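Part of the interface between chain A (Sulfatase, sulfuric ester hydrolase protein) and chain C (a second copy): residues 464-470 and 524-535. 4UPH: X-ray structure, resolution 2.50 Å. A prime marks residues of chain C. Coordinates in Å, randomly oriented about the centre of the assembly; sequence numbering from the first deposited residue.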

# COMPACT_ATOMS: atom_id res chain seq x y z
N LYS A 464 -14.52 -6.46 9.57
CA LYS A 464 -13.24 -7.17 9.56
C LYS A 464 -12.15 -6.16 10.08
O LYS A 464 -12.37 -4.94 10.01
CB LYS A 464 -12.90 -7.64 8.13
CG LYS A 464 -13.97 -8.49 7.47
CD LYS A 464 -13.36 -9.20 6.30
CE LYS A 464 -14.39 -9.70 5.33
NZ LYS A 464 -14.59 -8.78 4.17
N SER A 465 -11.01 -6.65 10.60
CA SER A 465 -9.92 -5.81 11.11
C SER A 465 -9.33 -4.83 10.06
O SER A 465 -9.00 -3.70 10.40
CB SER A 465 -8.83 -6.67 11.72
OG SER A 465 -9.36 -7.45 12.78
N ASN A 466 -9.32 -5.23 8.79
CA ASN A 466 -8.84 -4.39 7.70
C ASN A 466 -9.77 -3.22 7.35
O ASN A 466 -9.41 -2.38 6.53
CB ASN A 466 -8.59 -5.25 6.47
CG ASN A 466 -9.81 -5.86 5.81
OD1 ASN A 466 -10.93 -5.78 6.26
ND2 ASN A 466 -9.60 -6.47 4.68
N ALA A 467 -10.99 -3.22 7.93
CA ALA A 467 -12.00 -2.18 7.70
C ALA A 467 -12.20 -1.24 8.92
O ALA A 467 -12.95 -0.28 8.84
CB ALA A 467 -13.31 -2.80 7.24
N CYS A 468 -11.45 -1.47 9.99
CA CYS A 468 -11.45 -0.69 11.22
C CYS A 468 -10.46 0.47 11.18
O CYS A 468 -9.63 0.63 12.08
CB CYS A 468 -11.18 -1.61 12.39
SG CYS A 468 -12.51 -2.79 12.66
N ASN A 469 -10.55 1.29 10.13
CA ASN A 469 -9.65 2.43 9.96
C ASN A 469 -10.31 3.64 9.27
O ASN A 469 -11.39 3.52 8.66
CB ASN A 469 -8.38 1.98 9.19
CG ASN A 469 -8.72 1.08 8.00
OD1 ASN A 469 -9.27 1.53 6.99
ND2 ASN A 469 -8.42 -0.20 8.10
N LEU A 470 -9.63 4.79 9.35
CA LEU A 470 -10.00 6.07 8.73
C LEU A 470 -8.75 6.74 8.15
O LEU A 470 -7.62 6.45 8.57
CB LEU A 470 -10.71 7.02 9.74
CG LEU A 470 -9.89 7.49 11.00
CD1 LEU A 470 -9.09 8.77 10.70
CD2 LEU A 470 -10.80 7.71 12.19
N ARG C 524 -9.09 0.58 -1.33
CA ARG C 524 -7.73 1.05 -1.07
C ARG C 524 -7.32 0.78 0.37
O ARG C 524 -6.29 0.18 0.57
CB ARG C 524 -7.56 2.57 -1.39
CG ARG C 524 -7.45 2.90 -2.90
CD ARG C 524 -6.19 2.29 -3.57
NE ARG C 524 -5.95 2.88 -4.88
CZ ARG C 524 -5.27 2.30 -5.86
NH1 ARG C 524 -4.78 1.08 -5.70
NH2 ARG C 524 -5.10 2.91 -7.02
N ALA C 525 -8.14 1.17 1.36
CA ALA C 525 -7.91 1.00 2.80
C ALA C 525 -7.89 -0.48 3.25
O ALA C 525 -7.09 -0.87 4.12
CB ALA C 525 -8.98 1.74 3.57
N GLN C 526 -8.78 -1.29 2.68
CA GLN C 526 -8.88 -2.69 3.06
C GLN C 526 -7.75 -3.55 2.50
O GLN C 526 -7.33 -4.51 3.17
CB GLN C 526 -10.26 -3.24 2.70
CG GLN C 526 -11.34 -2.70 3.64
CD GLN C 526 -12.66 -3.31 3.36
OE1 GLN C 526 -13.34 -2.93 2.39
NE2 GLN C 526 -13.00 -4.33 4.16
N HIS C 527 -7.24 -3.16 1.31
CA HIS C 527 -6.18 -3.87 0.62
C HIS C 527 -4.77 -3.37 0.93
O HIS C 527 -3.83 -3.78 0.25
CB HIS C 527 -6.44 -3.92 -0.87
CG HIS C 527 -7.47 -4.96 -1.17
ND1 HIS C 527 -8.80 -4.63 -1.31
CD2 HIS C 527 -7.35 -6.31 -1.17
CE1 HIS C 527 -9.43 -5.78 -1.52
NE2 HIS C 527 -8.60 -6.81 -1.40
N LEU C 528 -4.59 -2.59 2.02
CA LEU C 528 -3.26 -2.23 2.50
C LEU C 528 -2.66 -3.53 3.03
O LEU C 528 -3.40 -4.42 3.43
CB LEU C 528 -3.31 -1.16 3.60
CG LEU C 528 -3.86 0.22 3.19
CD1 LEU C 528 -3.94 1.16 4.39
CD2 LEU C 528 -3.08 0.82 2.01
N ASP C 529 -1.34 -3.67 2.98
CA ASP C 529 -0.64 -4.89 3.37
C ASP C 529 -0.91 -5.31 4.83
O ASP C 529 -0.48 -4.62 5.77
CB ASP C 529 0.86 -4.73 3.08
CG ASP C 529 1.70 -5.98 3.21
OD1 ASP C 529 1.13 -7.04 3.51
OD2 ASP C 529 2.92 -5.89 3.02
N GLN C 530 -1.60 -6.46 5.01
CA GLN C 530 -1.95 -7.00 6.35
C GLN C 530 -1.03 -8.12 6.84
O GLN C 530 -1.35 -8.75 7.84
CB GLN C 530 -3.42 -7.44 6.44
CG GLN C 530 -4.44 -6.55 5.71
CD GLN C 530 -4.62 -5.18 6.30
OE1 GLN C 530 -4.22 -4.89 7.45
NE2 GLN C 530 -5.27 -4.30 5.53
N THR C 531 0.13 -8.34 6.17
CA THR C 531 1.14 -9.35 6.52
C THR C 531 1.48 -9.30 7.99
O THR C 531 1.42 -10.33 8.65
CB THR C 531 2.37 -9.24 5.60
OG1 THR C 531 1.91 -9.45 4.25
CG2 THR C 531 3.50 -10.26 5.94
N LEU C 532 1.82 -8.12 8.52
CA LEU C 532 2.16 -7.97 9.94
C LEU C 532 1.06 -7.31 10.74
O LEU C 532 0.99 -7.54 11.95
CB LEU C 532 3.48 -7.23 10.16
CG LEU C 532 4.77 -7.95 9.78
CD1 LEU C 532 5.96 -7.02 9.95
CD2 LEU C 532 5.01 -9.21 10.65
N ALA C 533 0.20 -6.47 10.08
CA ALA C 533 -0.92 -5.74 10.67
C ALA C 533 -1.99 -6.65 11.29
O ALA C 533 -2.74 -6.19 12.17
CB ALA C 533 -1.54 -4.78 9.65
N TYR C 534 -2.03 -7.97 10.90
CA TYR C 534 -2.92 -8.98 11.48
C TYR C 534 -2.30 -9.68 12.68
O TYR C 534 -2.81 -10.69 13.13
CB TYR C 534 -3.43 -9.99 10.44
CG TYR C 534 -4.62 -9.50 9.64
CD1 TYR C 534 -5.28 -8.31 9.98
CD2 TYR C 534 -5.10 -10.22 8.56
CE1 TYR C 534 -6.37 -7.86 9.24
CE2 TYR C 534 -6.20 -9.78 7.82
CZ TYR C 534 -6.83 -8.60 8.17
OH TYR C 534 -7.93 -8.18 7.46
N THR C 535 -1.21 -9.13 13.21
CA THR C 535 -0.46 -9.64 14.36
C THR C 535 -0.34 -8.58 15.42
O THR C 535 -0.20 -7.40 15.12
CB THR C 535 0.94 -10.17 13.93
OG1 THR C 535 0.73 -11.23 13.01
CG2 THR C 535 1.80 -10.68 15.12

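What holds Asn466 at the centre of this contact? It covers more surface than any other residue here, and it does so from a short 3-10 segment that directs its CA-to-CB bond toward chain C. CA of Asn466 and CA of Gln526′ are 4.9 Å apart, close enough for backbone as well as side chain to take part. The amide group of Asn466 is used at both ends. OD1 of Asn466 accepts a hydrogen bond from NE2 of Gln526′ at 3.3 Å, with a nearly straight angle of 161°. ND2 of Asn466 donates to the backbone O of Gln526′ at 3.4 Å, but the angle of 125° makes this bond weak. Since amide oxygen and nitrogen have opposite roles, the two bonds run in opposite directions between the same pair of residues.

How does Gln526′ reach its partner when its CA-to-CB bond points sideways? Its side chain, with chi1 m and chi2 t, runs alongside Asn466, and the terminal NE2 comes closest to OD1 of Asn466. There NE2 of Gln526′ also lies 3.5 Å from CB of Ala467, so the nitrogen that donates to Asn466 packs against a methyl group as well. The backbone of Gln526′ adds a further contact: CA of Gln526′ approaches O of Asn466 at 3.5 Å in a CA-H...O arrangement, with an angle of 159° at the hydrogen. Gln526′ belongs to the end of a helix, and His527′ is the first residue to leave helical phi/psi. The carbonyl oxygen of Gln526′ accepts from two side-chain amides: the weak bond from ND2 of Asn466 and, within its own chain, a hydrogen bond from NE2 of Gln530′ to O of Gln526′ at 3.1 Å.

What does Tyr534′ contribute from so much farther along chain C? CA of Tyr534′ is 7.7 Å from CA of Ser465, and the CA-to-CB bond of the tyrosine points sideways, yet the end of the side chain comes nearer. The length of the side chain spans the gap, placing OH of Tyr534′ 3.2 Å from CB of Asn466, a close contact between a polar atom and carbon. The backbone N of Asn466 lies at the edge of the ring, near its plane, while CB of Ser465 comes within 3.7 Å of CE1 of Tyr534′ from an oblique position. Beside these contacts, NE2 of Gln530′ approaches CB of Asn466 at 3.6 Å, so Asn466 is touched by three residues of chain C through its side chain.

How is the chain A side kept in shape for these contacts? The backbone N of Ala467 donates to O of Lys464 at 3.0 Å, closing the tight turn that carries Asn466. Then ND2 of Asn469 donates to O of Asn466 at 2.9 Å, tying the start of the following strand to the same residue. The other end of that amide faces chain C, where OD1 of Asn469 rests 3.4 Å from the methyl CB of Ala525′.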